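Local coordinates for TSC1 N-terminal domain (Chaetomium thermophilum, PDB 7A0M), which probably binds phosphoinositides of the lysosomal membrane, so bringing the TSC complex to lysosomes, where it regulates mTORC1, at residues T392-T395 and R396-S400. Sequence-based numbering, arbitrary orientation.
Sequences TNIT and RWLKS
Trp-397 N and Leu-398 N turn back onto the two carbonyls three residues earlier, giving to Ile-394 O at 3.1 Å and to Thr-395 O at 3.2 Å. Both amides stand well out of the carbonyl planes and off the lone pairs; such i to i+3 bonds make short, 3-10-like turns, in keeping with a weakly bonded helix. Beside these bonds, the end methyl CD1 of Ile-394 comes against CD2 of Leu-398 at 4.1 Å, the two chains at a slant. Ile-394 reaches this methyl by setting CG1 between its own backbone N and carbonyl carbon (chi1 46°), which leaves CG2 to rest 4.2 Å from Trp-397 CD1. The guanidinium of Arg-396 presents its edge to the carbonyl of Asn-393, NH2 lying 3.7 Å from Asn-393 O, too far for a hydrogen bond. One face of that group is lapped by the rim of the Trp-397 indole at CZ2, while Arg-396 CB lies over the centre of the indole face. Arg-396 is held from beyond the turn: NH1 donates to Leu-333 O, and Tyr-334 and Tyr-385 make cation-pi contacts with it, tying this surface turn to the end of helix 323-333. At the start, two donors grip Asn-393 OD1: Thr-395 N at 3.0 Å, nearly straight (160°), and Thr-395 OG1, which comes in the carbonyl plane on a lone pair and probably steadies the amide. At the far end Ser-400 OG donates to Arg-396 O. An asparagine side chain accepting from the amide two residues on is an Asx turn, here capping the entry to short helix 395-398 in the hamartin-family region of this all-helical domain.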
ATOM      1  N   THR B 392       0.017  21.173  10.198  1.00 64.82           N
ATOM      2  CA  THR B 392      -0.426  22.561  10.193  1.00 70.35           C
ATOM      3  C   THR B 392      -1.750  22.754   9.458  1.00 70.46           C
ATOM      4  O   THR B 392      -2.598  23.534   9.908  1.00 68.66           O
ATOM      5  CB  THR B 392       0.663  23.444   9.566  1.00 78.95           C
ATOM      6  OG1 THR B 392       1.689  23.700  10.535  1.00 78.20           O
ATOM      7  CG2 THR B 392       0.094  24.772   9.078  1.00 93.41           C
ATOM      8  N   ASN B 393      -1.966  22.039   8.356  1.00 70.58           N
ATOM      9  CA  ASN B 393      -3.185  22.197   7.572  1.00 70.64           C
ATOM     10  C   ASN B 393      -4.306  21.378   8.202  1.00 75.07           C
ATOM     11  O   ASN B 393      -4.179  20.158   8.356  1.00 80.62           O
ATOM     12  CB  ASN B 393      -2.947  21.772   6.124  1.00 68.74           C
ATOM     13  CG  ASN B 393      -4.054  22.228   5.188  1.00 72.74           C
ATOM     14  OD1 ASN B 393      -5.229  22.244   5.552  1.00 74.59           O
ATOM     15  ND2 ASN B 393      -3.677  22.604   3.972  1.00 77.38           N
ATOM     16  N   ILE B 394      -5.400  22.048   8.564  1.00 69.11           N
ATOM     17  CA  ILE B 394      -6.511  21.423   9.275  1.00 74.58           C
ATOM     18  C   ILE B 394      -7.760  21.296   8.416  1.00 75.44           C
ATOM     19  O   ILE B 394      -8.809  20.879   8.931  1.00 84.36           O
ATOM     20  CB  ILE B 394      -6.831  22.177  10.581  1.00 72.76           C
ATOM     21  CG1 ILE B 394      -6.871  23.691  10.343  1.00 72.98           C
ATOM     22  CG2 ILE B 394      -5.807  21.837  11.655  1.00 74.06           C
ATOM     23  CD1 ILE B 394      -8.224  24.226   9.915  1.00 83.60           C
ATOM     24  N   THR B 395      -7.690  21.648   7.129  1.00 69.28           N
ATOM     25  CA  THR B 395      -8.847  21.510   6.245  1.00 75.11           C
ATOM     26  C   THR B 395      -9.342  20.071   6.161  1.00 68.26           C
ATOM     27  O   THR B 395     -10.549  19.842   6.017  1.00 75.07           O
ATOM     28  CB  THR B 395      -8.512  22.039   4.848  1.00 79.83           C
ATOM     29  OG1 THR B 395      -7.937  23.350   4.949  1.00 82.69           O
ATOM     30  CG2 THR B 395      -9.746  22.070   3.954  1.00 86.78           C
ATOM     31  N   ARG B 396      -8.432  19.096   6.238  1.00 59.56           N
ATOM     32  CA  ARG B 396      -8.819  17.687   6.227  1.00 63.69           C
ATOM     33  C   ARG B 396      -9.934  17.393   7.226  1.00 64.34           C
ATOM     34  O   ARG B 396     -10.843  16.602   6.947  1.00 71.07           O
ATOM     35  CB  ARG B 396      -7.601  16.818   6.543  1.00 52.25           C
ATOM     36  CG  ARG B 396      -6.628  16.623   5.395  1.00 65.77           C
ATOM     37  CD  ARG B 396      -5.441  15.790   5.855  1.00 69.15           C
ATOM     38  NE  ARG B 396      -4.665  16.482   6.881  1.00 65.05           N
ATOM     39  CZ  ARG B 396      -3.872  15.876   7.759  1.00 63.42           C
ATOM     40  NH1 ARG B 396      -3.753  14.556   7.746  1.00 70.24           N
ATOM     41  NH2 ARG B 396      -3.204  16.587   8.656  1.00 58.86           N
ATOM     42  N   TRP B 397      -9.877  18.022   8.396  1.00 55.73           N
ATOM     43  CA  TRP B 397     -10.742  17.694   9.520  1.00 54.34           C
ATOM     44  C   TRP B 397     -12.010  18.540   9.604  1.00 69.48           C
ATOM     45  O   TRP B 397     -12.892  18.213  10.406  1.00 76.60           O
ATOM     46  CB  TRP B 397      -9.956  17.825  10.828  1.00 55.00           C
ATOM     47  CG  TRP B 397      -8.551  17.277  10.748  1.00 68.49           C
ATOM     48  CD1 TRP B 397      -7.394  17.949  11.029  1.00 68.98           C
ATOM     49  CD2 TRP B 397      -8.157  15.955  10.349  1.00 68.31           C
ATOM     50  NE1 TRP B 397      -6.309  17.126  10.841  1.00 69.77           N
ATOM     51  CE2 TRP B 397      -6.750  15.898  10.421  1.00 65.73           C
ATOM     52  CE3 TRP B 397      -8.857  14.816   9.939  1.00 63.47           C
ATOM     53  CZ2 TRP B 397      -6.032  14.748  10.102  1.00 57.97           C
ATOM     54  CZ3 TRP B 397      -8.142  13.674   9.623  1.00 65.64           C
ATOM     55  CH2 TRP B 397      -6.745  13.650   9.705  1.00 51.07           C
ATOM     56  N   LEU B 398     -12.124  19.617   8.822  1.00 72.48           N
ATOM     57  CA  LEU B 398     -13.256  20.528   8.978  1.00 83.15           C
ATOM     58  C   LEU B 398     -14.585  19.850   8.654  1.00 97.68           C
ATOM     59  O   LEU B 398     -15.502  19.831   9.482  1.00 99.36           O
ATOM     60  CB  LEU B 398     -13.060  21.742   8.069  1.00 77.62           C
ATOM     61  CG  LEU B 398     -11.964  22.752   8.401  1.00 82.38           C
ATOM     62  CD1 LEU B 398     -11.910  23.828   7.329  1.00 83.50           C
ATOM     63  CD2 LEU B 398     -12.213  23.369   9.761  1.00 86.93           C
ATOM     64  N   LYS B 399     -14.708  19.279   7.452  1.00110.58           N
ATOM     65  CA  LYS B 399     -15.977  18.685   7.041  1.00119.17           C
ATOM     66  C   LYS B 399     -16.154  17.255   7.528  1.00120.23           C
ATOM     67  O   LYS B 399     -17.266  16.726   7.435  1.00123.27           O
ATOM     68  CB  LYS B 399     -16.160  18.720   5.521  1.00123.05           C
ATOM     69  CG  LYS B 399     -16.261  20.123   4.938  1.00125.87           C
ATOM     70  CD  LYS B 399     -16.453  20.093   3.430  1.00124.75           C
ATOM     71  CE  LYS B 399     -16.466  21.493   2.843  1.00124.90           C
ATOM     72  NZ  LYS B 399     -16.773  21.473   1.392  1.00126.01           N
ATOM     73  N   SER B 400     -15.105  16.613   8.032  1.00114.43           N
ATOM     74  CA  SER B 400     -15.156  15.176   8.249  1.00101.81           C
ATOM     75  C   SER B 400     -15.787  14.849   9.597  1.00 89.12           C
ATOM     76  O   SER B 400     -15.553  15.535  10.598  1.00 84.52           O
ATOM     77  CB  SER B 400     -13.748  14.585   8.187  1.00 97.74           C
ATOM     78  OG  SER B 400     -13.195  14.727   6.893  1.00102.16           O
TER